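Local structure of ureidoglycolate hydrolase (Arabidopsis thaliana, 4PXE) at residues Lys101-Val106 with Ile209-Ile214; Glu137-Phe142 with Arg375-Ser380; Phe204-Ile209 with Met389-Ile394. The protein hydrolyses (S)-ureidoglycolate to glyoxylate, ammonium and carbon dioxide in purine breakdown, working as a manganese-dependent homodimer of the peptidase M20 family. All coordinates share one frame; numbering follows the deposited sequence.

Contact 1. Residues Lys101-Val106 with Ile209-Ile214. With MN (manganese (II) ion), chain C; MN (manganese (II) ion), chain D.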
loop_
_atom_site.group_PDB
_atom_site.type_symbol
_atom_site.label_atom_id
_atom_site.label_comp_id
_atom_site.label_asym_id
_atom_site.label_seq_id
_atom_site.Cartn_x
_atom_site.Cartn_y
_atom_site.Cartn_z
ATOM N N LYS A 101 -2.349 -23.735 -1.832
ATOM C CA LYS A 101 -1.426 -24.608 -2.557
ATOM C C LYS A 101 -2.097 -25.422 -3.672
ATOM O O LYS A 101 -1.423 -26.161 -4.387
ATOM C CB LYS A 101 -0.775 -25.622 -1.597
ATOM C CG LYS A 101 -0.193 -25.054 -0.309
ATOM C CD LYS A 101 0.533 -26.139 0.509
ATOM C CE LYS A 101 -0.364 -27.287 0.948
ATOM N NZ LYS A 101 0.348 -28.171 1.950
ATOM N N TYR A 102 -3.415 -25.299 -3.809
ATOM C CA TYR A 102 -4.196 -26.207 -4.666
ATOM C C TYR A 102 -4.781 -25.544 -5.915
ATOM O O TYR A 102 -4.917 -26.188 -6.962
ATOM C CB TYR A 102 -5.311 -26.891 -3.844
ATOM C CG TYR A 102 -4.778 -27.731 -2.705
ATOM C CD1 TYR A 102 -4.507 -29.086 -2.883
ATOM C CD2 TYR A 102 -4.538 -27.163 -1.456
ATOM C CE1 TYR A 102 -3.999 -29.852 -1.847
ATOM C CE2 TYR A 102 -4.035 -27.921 -0.417
ATOM C CZ TYR A 102 -3.772 -29.266 -0.622
ATOM O OH TYR A 102 -3.262 -30.032 0.413
ATOM N N ASP A 103 -5.106 -24.260 -5.800
ATOM C CA ASP A 103 -5.635 -23.496 -6.927
ATOM C C ASP A 103 -4.663 -23.561 -8.104
ATOM O O ASP A 103 -3.488 -23.235 -7.963
ATOM C CB ASP A 103 -5.851 -22.056 -6.462
ATOM C CG ASP A 103 -6.363 -21.164 -7.543
ATOM O OD1 ASP A 103 -6.920 -21.650 -8.533
ATOM O OD2 ASP A 103 -6.221 -19.942 -7.391
ATOM N N GLY A 104 -5.146 -24.030 -9.253
ATOM C CA GLY A 104 -4.305 -24.187 -10.438
ATOM C C GLY A 104 -3.381 -25.399 -10.413
ATOM O O GLY A 104 -3.341 -26.210 -11.355
ATOM N N VAL A 105 -2.630 -25.509 -9.320
ATOM C CA VAL A 105 -1.603 -26.541 -9.204
ATOM C C VAL A 105 -2.168 -27.951 -9.386
ATOM O O VAL A 105 -1.554 -28.779 -10.059
ATOM C CB VAL A 105 -0.843 -26.430 -7.865
ATOM C CG1 VAL A 105 0.183 -27.536 -7.746
ATOM C CG2 VAL A 105 -0.152 -25.075 -7.758
ATOM N N VAL A 106 -3.347 -28.218 -8.829
ATOM C CA VAL A 106 -3.952 -29.546 -8.998
ATOM C C VAL A 106 -4.136 -29.925 -10.469
ATOM O O VAL A 106 -3.872 -31.069 -10.851
ATOM C CB VAL A 106 -5.295 -29.669 -8.248
ATOM C CG1 VAL A 106 -6.020 -30.964 -8.630
ATOM C CG2 VAL A 106 -5.070 -29.583 -6.727
ATOM N N ILE A 209 -9.875 -27.488 -8.364
ATOM C CA ILE A 209 -10.691 -27.498 -7.151
ATOM C C ILE A 209 -11.947 -26.652 -7.362
ATOM O O ILE A 209 -11.927 -25.652 -8.090
ATOM C CB ILE A 209 -9.911 -27.035 -5.909
ATOM C CG1 ILE A 209 -9.431 -25.582 -6.061
ATOM C CG2 ILE A 209 -8.733 -27.965 -5.653
ATOM C CD1 ILE A 209 -8.921 -24.951 -4.742
ATOM N N GLU A 210 -13.044 -27.050 -6.728
ATOM C CA GLU A 210 -14.307 -26.350 -6.935
ATOM C C GLU A 210 -14.256 -24.863 -6.569
ATOM O O GLU A 210 -14.895 -24.041 -7.232
ATOM C CB GLU A 210 -15.418 -27.010 -6.111
ATOM C CG GLU A 210 -16.772 -26.323 -6.287
ATOM C CD GLU A 210 -17.805 -26.753 -5.272
ATOM O OE1 GLU A 210 -17.725 -27.908 -4.805
ATOM O OE2 GLU A 210 -18.706 -25.941 -4.950
ATOM N N GLN A 211 -13.518 -24.521 -5.507
ATOM C CA GLN A 211 -13.535 -23.164 -4.943
ATOM C C GLN A 211 -14.938 -22.784 -4.475
ATOM O O GLN A 211 -15.333 -21.611 -4.506
ATOM C CB GLN A 211 -12.949 -22.140 -5.926
ATOM C CG GLN A 211 -11.571 -22.551 -6.399
ATOM C CD GLN A 211 -10.950 -21.576 -7.369
ATOM O OE1 GLN A 211 -11.364 -21.486 -8.526
ATOM N NE2 GLN A 211 -9.911 -20.877 -6.926
ATOM N N GLY A 212 -15.679 -23.792 -4.022
ATOM C CA GLY A 212 -16.982 -23.610 -3.403
ATOM C C GLY A 212 -17.252 -24.846 -2.563
ATOM O O GLY A 212 -16.487 -25.812 -2.623
ATOM N N PRO A 213 -18.330 -24.825 -1.777
ATOM C CA PRO A 213 -18.593 -25.888 -0.805
ATOM C C PRO A 213 -19.606 -26.922 -1.296
ATOM O O PRO A 213 -19.935 -27.813 -0.522
ATOM C CB PRO A 213 -19.203 -25.113 0.359
ATOM C CG PRO A 213 -20.017 -24.056 -0.341
ATOM C CD PRO A 213 -19.194 -23.650 -1.555
ATOM N N ILE A 214 -20.082 -26.812 -2.531
ATOM C CA ILE A 214 -21.217 -27.618 -2.980
ATOM C C ILE A 214 -20.940 -29.121 -3.006
ATOM O O ILE A 214 -21.716 -29.903 -2.447
ATOM C CB ILE A 214 -21.746 -27.145 -4.350
ATOM C CG1 ILE A 214 -22.232 -25.694 -4.266
ATOM C CG2 ILE A 214 -22.852 -28.084 -4.844
ATOM C CD1 ILE A 214 -23.437 -25.499 -3.386
HETATM MN MN MN C . -7.301 -21.276 -10.659
HETATM MN MN MN D . -7.197 -18.239 -8.407
HETATM O O HOH W 1 -7.153 -26.416 -8.761
HETATM O O HOH W 2 -9.616 -20.427 -10.406
HETATM O O HOH W 3 -8.977 -18.661 -8.386
HETATM O O HOH W 4 -8.011 -21.280 -12.772
HETATM O O HOH W 5 -7.070 -19.086 -10.370
#
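The two-manganese centre takes in this contact, where Asp103 meets Ile209, which ends strand 201-209, and Gln211 of the loop that follows. Asp103 bridges the ions: OD1 binds the manganese of chain C at 2.2 Å, and OD2 binds that of chain D at 2.2 Å. With CG anti to the backbone N (chi1 179°), the carboxylate carbon sits between the two ions. Across from this carboxylate lies the Gln211 carboxamide, with NE2 3.5 Å from Asp103 OD1. Gln211 acts in the second shell: OE1 lies 2.8 Å from the oxygen of a water on the manganese of chain C, which probably donates to it, while NE2 donates to a water on that of chain D and also to Ser401. One aspartate shared by two metals, together with a bridging water, is the arrangement of cocatalytic M20 enzymes; His92 and His208 complete the protein ligands of one ion, Glu138 and His402 those of the other. Beside the metals the side chains meet through hydrocarbon. Ile209 CG2 touches Tyr102 CB at 4.0 Å and Val106 CG2 at 4.1 Å, the Val106 and Ile209 side chains crossing at about a right angle. A separate water links the backbones, donating to Tyr102 O at 2.9 Å and accepting from Ile209 N at 3.0 Å. On the metal-binding loop itself, Glu406 OE1 takes hydrogen bonds from both Tyr102 N and Asp103 N.

Contact 2. Residues Glu137-Phe142 with Arg375-Ser380; sequences EEPTRF and RAYHDS. With MN (manganese (II) ion), chain D; GLV (glyoxylic acid), chain E.
Glu137 CG lies anti to its backbone N (chi1 -176°), and a bend at chi2 (-92°) then directs CD toward the bound glyoxylate; Tyr377 CG sits between its own N and carbonyl carbon, and its ring lies beside the same ligand. The carboxylate and ring cross with their planes 45° apart, and Glu137 OE2 comes obliquely to within 3.3 Å of Tyr377 CD2. The same OE2 is 2.5 Å from glyoxylate O1, while OE1 accepts a hydrogen bond of 2.6 Å from the water that bridges the manganese ions. Glyoxylate lies over one face of the tyrosine, its O2 standing 3.4 Å above the centre of the Tyr377 ring, and Tyr377 N donates to that O2 at 3.0 Å. Two consecutive glutamates at the metals are a hallmark of the M20 family: Glu138 OE2 binds the manganese of chain D at 2.2 Å, and Glu137 occupies the place probably equivalent to the general-base glutamate of relatives. An alanine in place of Tyr377 would probably uncover one face of the glyoxylate and leave the Glu137 carboxylate freer to turn. At the far end of the ring, Pro139 CD packs against Tyr377 OH at 3.5 Å. Behind the carboxylate, Asp379 OD2 rests 3.4 Å from Glu137 CG, touching the aliphatic part of that side chain, and Asp379 OD1 is hydrogen-bonded to Ser149. Arg307 and, from the second subunit, Asn294 also hydrogen-bond to the glyoxylate; this Asn294 of the second subunit bonds to Glu138 OE1 as well.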
loop_
_atom_site.group_PDB
_atom_site.type_symbol
_atom_site.label_atom_id
_atom_site.label_comp_id
_atom_site.label_asym_id
_atom_site.label_seq_id
_atom_site.Cartn_x
_atom_site.Cartn_y
_atom_site.Cartn_z
ATOM N N GLU A 137 -2.250 -17.185 -14.921
ATOM C CA GLU A 137 -3.695 -17.025 -14.994
ATOM C C GLU A 137 -4.172 -15.907 -14.069
ATOM O O GLU A 137 -5.230 -15.314 -14.292
ATOM C CB GLU A 137 -4.389 -18.352 -14.653
ATOM C CG GLU A 137 -5.902 -18.334 -14.795
ATOM C CD GLU A 137 -6.630 -17.976 -13.520
ATOM O OE1 GLU A 137 -6.000 -17.895 -12.436
ATOM O OE2 GLU A 137 -7.860 -17.758 -13.610
ATOM N N GLU A 138 -3.410 -15.635 -13.013
ATOM C CA GLU A 138 -3.816 -14.626 -12.032
ATOM C C GLU A 138 -3.434 -13.213 -12.481
ATOM O O GLU A 138 -2.411 -13.031 -13.139
ATOM C CB GLU A 138 -3.228 -14.944 -10.658
ATOM C CG GLU A 138 -3.638 -16.315 -10.134
ATOM C CD GLU A 138 -5.018 -16.343 -9.551
ATOM O OE1 GLU A 138 -5.827 -15.409 -9.751
ATOM O OE2 GLU A 138 -5.285 -17.341 -8.850
ATOM N N PRO A 139 -4.260 -12.207 -12.135
ATOM C CA PRO A 139 -4.040 -10.836 -12.627
ATOM C C PRO A 139 -3.054 -10.033 -11.781
ATOM O O PRO A 139 -2.915 -8.827 -11.995
ATOM C CB PRO A 139 -5.434 -10.211 -12.519
ATOM C CG PRO A 139 -6.042 -10.897 -11.340
ATOM C CD PRO A 139 -5.565 -12.342 -11.458
ATOM N N THR A 140 -2.378 -10.684 -10.842
ATOM C CA THR A 140 -1.560 -10.002 -9.829
ATOM C C THR A 140 -0.546 -8.986 -10.358
ATOM O O THR A 140 -0.477 -7.851 -9.865
ATOM C CB THR A 140 -0.791 -11.033 -8.977
ATOM O OG1 THR A 140 -1.716 -12.019 -8.502
ATOM C CG2 THR A 140 -0.105 -10.364 -7.778
ATOM N N ARG A 141 0.257 -9.392 -11.335
ATOM C CA ARG A 141 1.384 -8.549 -11.712
ATOM C C ARG A 141 1.008 -7.391 -12.631
ATOM O O ARG A 141 1.389 -6.254 -12.365
ATOM C CB ARG A 141 2.504 -9.368 -12.347
ATOM C CG ARG A 141 3.746 -8.521 -12.582
ATOM C CD ARG A 141 5.016 -9.346 -12.735
ATOM N NE ARG A 141 6.170 -8.447 -12.754
ATOM C CZ ARG A 141 7.440 -8.829 -12.744
ATOM N NH1 ARG A 141 7.763 -10.120 -12.741
ATOM N NH2 ARG A 141 8.397 -7.903 -12.749
ATOM N N PHE A 142 0.283 -7.687 -13.706
ATOM C CA PHE A 142 -0.031 -6.681 -14.721
ATOM C C PHE A 142 -1.506 -6.286 -14.774
ATOM O O PHE A 142 -1.896 -5.473 -15.612
ATOM C CB PHE A 142 0.449 -7.146 -16.105
ATOM C CG PHE A 142 1.925 -7.427 -16.168
ATOM C CD1 PHE A 142 2.836 -6.383 -16.131
ATOM C CD2 PHE A 142 2.401 -8.731 -16.261
ATOM C CE1 PHE A 142 4.186 -6.620 -16.179
ATOM C CE2 PHE A 142 3.758 -8.982 -16.308
ATOM C CZ PHE A 142 4.658 -7.919 -16.271
ATOM N N ARG A 375 -17.932 -20.281 -10.690
ATOM C CA ARG A 375 -18.039 -18.868 -10.318
ATOM C C ARG A 375 -16.711 -18.159 -10.582
ATOM O O ARG A 375 -16.671 -17.025 -11.084
ATOM C CB ARG A 375 -18.457 -18.737 -8.854
ATOM C CG ARG A 375 -19.801 -19.394 -8.542
ATOM C CD ARG A 375 -20.288 -19.005 -7.160
ATOM N NE ARG A 375 -21.514 -19.712 -6.791
ATOM C CZ ARG A 375 -22.730 -19.388 -7.226
ATOM N NH1 ARG A 375 -22.897 -18.369 -8.062
ATOM N NH2 ARG A 375 -23.785 -20.085 -6.822
ATOM N N ALA A 376 -15.624 -18.824 -10.217
ATOM C CA ALA A 376 -14.289 -18.386 -10.591
ATOM C C ALA A 376 -14.144 -18.413 -12.104
ATOM O O ALA A 376 -14.850 -19.153 -12.794
ATOM C CB ALA A 376 -13.248 -19.295 -9.950
ATOM N N TYR A 377 -13.227 -17.608 -12.633
ATOM C CA TYR A 377 -12.829 -17.801 -14.028
ATOM C C TYR A 377 -11.586 -18.681 -14.074
ATOM O O TYR A 377 -10.973 -18.976 -13.032
ATOM C CB TYR A 377 -12.635 -16.461 -14.778
ATOM C CG TYR A 377 -11.660 -15.507 -14.112
ATOM C CD1 TYR A 377 -12.108 -14.429 -13.335
ATOM C CD2 TYR A 377 -10.287 -15.685 -14.253
ATOM C CE1 TYR A 377 -11.199 -13.562 -12.713
ATOM C CE2 TYR A 377 -9.380 -14.835 -13.644
ATOM C CZ TYR A 377 -9.834 -13.777 -12.886
ATOM O OH TYR A 377 -8.922 -12.940 -12.274
ATOM N N HIS A 378 -11.239 -19.136 -15.274
ATOM C CA HIS A 378 -10.161 -20.094 -15.476
ATOM C C HIS A 378 -9.634 -19.922 -16.883
ATOM O O HIS A 378 -10.299 -19.326 -17.722
ATOM C CB HIS A 378 -10.690 -21.525 -15.367
ATOM C CG HIS A 378 -11.351 -21.842 -14.064
ATOM N ND1 HIS A 378 -10.644 -22.180 -12.929
ATOM C CD2 HIS A 378 -12.660 -21.907 -13.724
ATOM C CE1 HIS A 378 -11.490 -22.433 -11.948
ATOM N NE2 HIS A 378 -12.720 -22.277 -12.405
ATOM N N ASP A 379 -8.474 -20.499 -17.164
ATOM C CA ASP A 379 -7.986 -20.573 -18.540
ATOM C C ASP A 379 -8.985 -21.228 -19.495
ATOM O O ASP A 379 -9.026 -20.889 -20.677
ATOM C CB ASP A 379 -6.637 -21.289 -18.577
ATOM C CG ASP A 379 -5.552 -20.474 -17.890
ATOM O OD1 ASP A 379 -5.297 -19.357 -18.378
ATOM O OD2 ASP A 379 -4.975 -20.922 -16.871
ATOM N N SER A 380 -9.792 -22.150 -18.977
ATOM C CA SER A 380 -10.865 -22.777 -19.749
ATOM C C SER A 380 -11.794 -21.748 -20.400
ATOM O O SER A 380 -12.347 -22.001 -21.472
ATOM C CB SER A 380 -11.677 -23.710 -18.843
ATOM O OG SER A 380 -10.932 -24.862 -18.484
HETATM MN MN MN D . -7.197 -18.239 -8.407
HETATM C C1 GLV E . -9.019 -16.407 -10.684
HETATM O O1 GLV E . -9.163 -17.532 -11.480
HETATM C C2 GLV E . -10.305 -15.830 -10.207
HETATM O O2 GLV E . -11.396 -16.393 -10.544
HETATM O O3 GLV E . -10.296 -14.796 -9.475
HETATM O O HOH W 5 -7.070 -19.086 -10.370
HETATM O O HOH W 3 -8.977 -18.661 -8.386
#

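Contact 3. Residues Phe204-Ile209 with Met389-Ile394. With MN (manganese (II) ion), chain C.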
loop_
_atom_site.group_PDB
_atom_site.type_symbol
_atom_site.label_atom_id
_atom_site.label_comp_id
_atom_site.label_asym_id
_atom_site.label_seq_id
_atom_site.Cartn_x
_atom_site.Cartn_y
_atom_site.Cartn_z
ATOM N N PHE A 204 -10.336 -29.308 -24.974
ATOM C CA PHE A 204 -9.516 -28.864 -23.845
ATOM C C PHE A 204 -10.234 -29.149 -22.526
ATOM O O PHE A 204 -11.387 -28.764 -22.349
ATOM C CB PHE A 204 -9.197 -27.361 -23.924
ATOM C CG PHE A 204 -8.484 -26.859 -22.704
ATOM C CD1 PHE A 204 -7.123 -27.054 -22.566
ATOM C CD2 PHE A 204 -9.179 -26.246 -21.672
ATOM C CE1 PHE A 204 -6.459 -26.638 -21.424
ATOM C CE2 PHE A 204 -8.522 -25.830 -20.534
ATOM C CZ PHE A 204 -7.163 -26.029 -20.413
ATOM N N LEU A 205 -9.539 -29.803 -21.597
ATOM C CA LEU A 205 -10.100 -30.132 -20.284
ATOM C C LEU A 205 -9.273 -29.496 -19.184
ATOM O O LEU A 205 -8.052 -29.516 -19.254
ATOM C CB LEU A 205 -10.043 -31.645 -20.058
ATOM C CG LEU A 205 -10.441 -32.554 -21.209
ATOM C CD1 LEU A 205 -10.265 -34.002 -20.772
ATOM C CD2 LEU A 205 -11.871 -32.283 -21.623
ATOM N N GLU A 206 -9.923 -28.969 -18.151
ATOM C CA GLU A 206 -9.194 -28.471 -16.985
ATOM C C GLU A 206 -9.716 -29.096 -15.699
ATOM O O GLU A 206 -10.904 -29.005 -15.393
ATOM C CB GLU A 206 -9.303 -26.946 -16.900
ATOM C CG GLU A 206 -8.497 -26.329 -15.748
ATOM C CD GLU A 206 -8.337 -24.819 -15.847
ATOM O OE1 GLU A 206 -8.982 -24.172 -16.711
ATOM O OE2 GLU A 206 -7.544 -24.272 -15.051
ATOM N N LEU A 207 -8.823 -29.744 -14.958
ATOM C CA LEU A 207 -9.129 -30.261 -13.623
ATOM C C LEU A 207 -8.850 -29.139 -12.618
ATOM O O LEU A 207 -7.799 -28.503 -12.699
ATOM C CB LEU A 207 -8.228 -31.465 -13.343
ATOM C CG LEU A 207 -8.205 -32.003 -11.906
ATOM C CD1 LEU A 207 -9.574 -32.522 -11.464
ATOM C CD2 LEU A 207 -7.141 -33.075 -11.773
ATOM N N HIS A 208 -9.770 -28.879 -11.690
ATOM C CA HIS A 208 -9.607 -27.743 -10.773
ATOM C C HIS A 208 -10.393 -27.977 -9.489
ATOM O O HIS A 208 -11.462 -28.600 -9.506
ATOM C CB HIS A 208 -10.069 -26.429 -11.452
ATOM C CG HIS A 208 -9.443 -25.186 -10.878
ATOM N ND1 HIS A 208 -9.782 -24.673 -9.642
ATOM C CD2 HIS A 208 -8.492 -24.358 -11.376
ATOM C CE1 HIS A 208 -9.067 -23.587 -9.401
ATOM N NE2 HIS A 208 -8.276 -23.375 -10.438
ATOM N N ILE A 209 -9.875 -27.488 -8.364
ATOM C CA ILE A 209 -10.691 -27.498 -7.151
ATOM C C ILE A 209 -11.947 -26.652 -7.362
ATOM O O ILE A 209 -11.927 -25.652 -8.090
ATOM C CB ILE A 209 -9.911 -27.035 -5.909
ATOM C CG1 ILE A 209 -9.431 -25.582 -6.061
ATOM C CG2 ILE A 209 -8.733 -27.965 -5.653
ATOM C CD1 ILE A 209 -8.921 -24.951 -4.742
ATOM N N MET A 389 -14.578 -27.248 -24.819
ATOM C CA MET A 389 -13.990 -27.158 -23.489
ATOM C C MET A 389 -14.845 -27.867 -22.450
ATOM O O MET A 389 -16.066 -27.949 -22.577
ATOM C CB MET A 389 -13.829 -25.670 -23.129
ATOM C CG MET A 389 -13.410 -25.355 -21.680
ATOM S SD MET A 389 -14.771 -25.356 -20.486
ATOM C CE MET A 389 -15.673 -23.870 -20.943
ATOM N N GLY A 390 -14.199 -28.355 -21.398
ATOM C CA GLY A 390 -14.920 -28.786 -20.215
ATOM C C GLY A 390 -14.021 -28.671 -19.007
ATOM O O GLY A 390 -12.798 -28.553 -19.152
ATOM N N MET A 391 -14.620 -28.720 -17.823
ATOM C CA MET A 391 -13.851 -28.722 -16.579
ATOM C C MET A 391 -14.352 -29.808 -15.646
ATOM O O MET A 391 -15.552 -30.064 -15.561
ATOM C CB MET A 391 -13.936 -27.377 -15.845
ATOM C CG MET A 391 -13.438 -26.176 -16.628
ATOM S SD MET A 391 -13.314 -24.719 -15.554
ATOM C CE MET A 391 -11.956 -25.244 -14.502
ATOM N N ILE A 392 -13.416 -30.414 -14.923
ATOM C CA ILE A 392 -13.721 -31.348 -13.848
ATOM C C ILE A 392 -13.415 -30.638 -12.526
ATOM O O ILE A 392 -12.269 -30.251 -12.294
ATOM C CB ILE A 392 -12.794 -32.564 -13.943
ATOM C CG1 ILE A 392 -12.962 -33.283 -15.291
ATOM C CG2 ILE A 392 -13.060 -33.552 -12.805
ATOM C CD1 ILE A 392 -11.824 -34.206 -15.598
ATOM N N PHE A 393 -14.425 -30.466 -11.678
ATOM C CA PHE A 393 -14.233 -29.959 -10.313
ATOM C C PHE A 393 -14.078 -31.110 -9.319
ATOM O O PHE A 393 -14.769 -32.137 -9.419
ATOM C CB PHE A 393 -15.439 -29.134 -9.859
ATOM C CG PHE A 393 -15.421 -27.681 -10.276
ATOM C CD1 PHE A 393 -14.293 -27.070 -10.835
ATOM C CD2 PHE A 393 -16.559 -26.922 -10.065
ATOM C CE1 PHE A 393 -14.338 -25.700 -11.176
ATOM C CE2 PHE A 393 -16.597 -25.576 -10.396
ATOM C CZ PHE A 393 -15.489 -24.977 -10.953
ATOM N N ILE A 394 -13.184 -30.920 -8.354
ATOM C CA ILE A 394 -13.112 -31.793 -7.186
ATOM C C ILE A 394 -13.483 -30.985 -5.936
ATOM O O ILE A 394 -13.415 -29.754 -5.929
ATOM C CB ILE A 394 -11.719 -32.430 -7.017
ATOM C CG1 ILE A 394 -10.647 -31.351 -6.837
ATOM C CG2 ILE A 394 -11.397 -33.352 -8.186
ATOM C CD1 ILE A 394 -9.264 -31.946 -6.555
HETATM MN MN MN C . -7.301 -21.276 -10.659
HETATM O O HOH W 4 -8.011 -21.280 -12.772
HETATM O O HOH W 5 -7.070 -19.086 -10.370
HETATM O O HOH W 2 -9.616 -20.427 -10.406
#
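His208 is held both by the neighbouring strand and by metal: its N donates to Ile392 O at 2.9 Å, and its NE2 binds the manganese of chain C at 2.3 Å. On the other side of that ring, ND1 donates to Ile209 O at 2.8 Å, nearly straight at 170° and in the plane of the imidazole, which fixes the ring's rotation. The bond to Ile392 is one of five backbone hydrogen bonds that join strands 204-209 and 389-394 in parallel, their short axes 19° apart. Glu206 and His208 each use both N and O, so that the bonds run in turn to Gly390, Ile392 and Ile394; Gly390 N closes the row on Phe204 O. CA-H...O contacts lie between them, as from Phe393 CA to His208 O at 3.2 Å. On the sheet face that carries Glu206 and His208, Met391 lies alongside Glu206 pointing the same way, and its methyl CE touches Glu206 CG at 3.8 Å and His208 CB at 3.8 Å. The Glu206 carboxylate is hydrogen-bonded to Ser380 and Ser91, and His378 meets the His208 ring edge-to-face. Phe393 CD1 approaches His208 O at 3.5 Å. On the opposite face the side chains of Leu205, Leu207, Ile209, Ile392 and Ile394 are aliphatic: Leu207 CD1 packs on Ile394 CG2 at 3.8 Å and also meets Ile392 CG2, while helix 410-429 covers Leu205 and Ile392. These strands belong to the central sheet of the catalytic domain. One face thus carries the metal ligand His208 and the buried Glu206 among apolar side chains, the other is aliphatic against a helix; the histidine has its backbone bonded to Ile392 and Ile394 and its ND1 occupied, which probably holds its ring in place for NE2 to bind manganese.

Overall arrangement
All three contacts are buried. Contact 3 is regular strand pairing, rich in backbone bonds and hydrocarbon, while contacts 1 and 2 are made mostly by loops and have no clear direct hydrogen bond between their segments; metals, waters and ligand do that work. Contacts 1 and 3 share Ile209 and the manganese of chain C; contacts 1 and 2 share that of chain D, where the oxygens of Asp103 and Glu138 come together. His378 of contact 2 packs on Met391 of contact 3. Contact 2 holds the substrate pocket and, like contact 1, is reached by the second subunit, which does not touch contact 3.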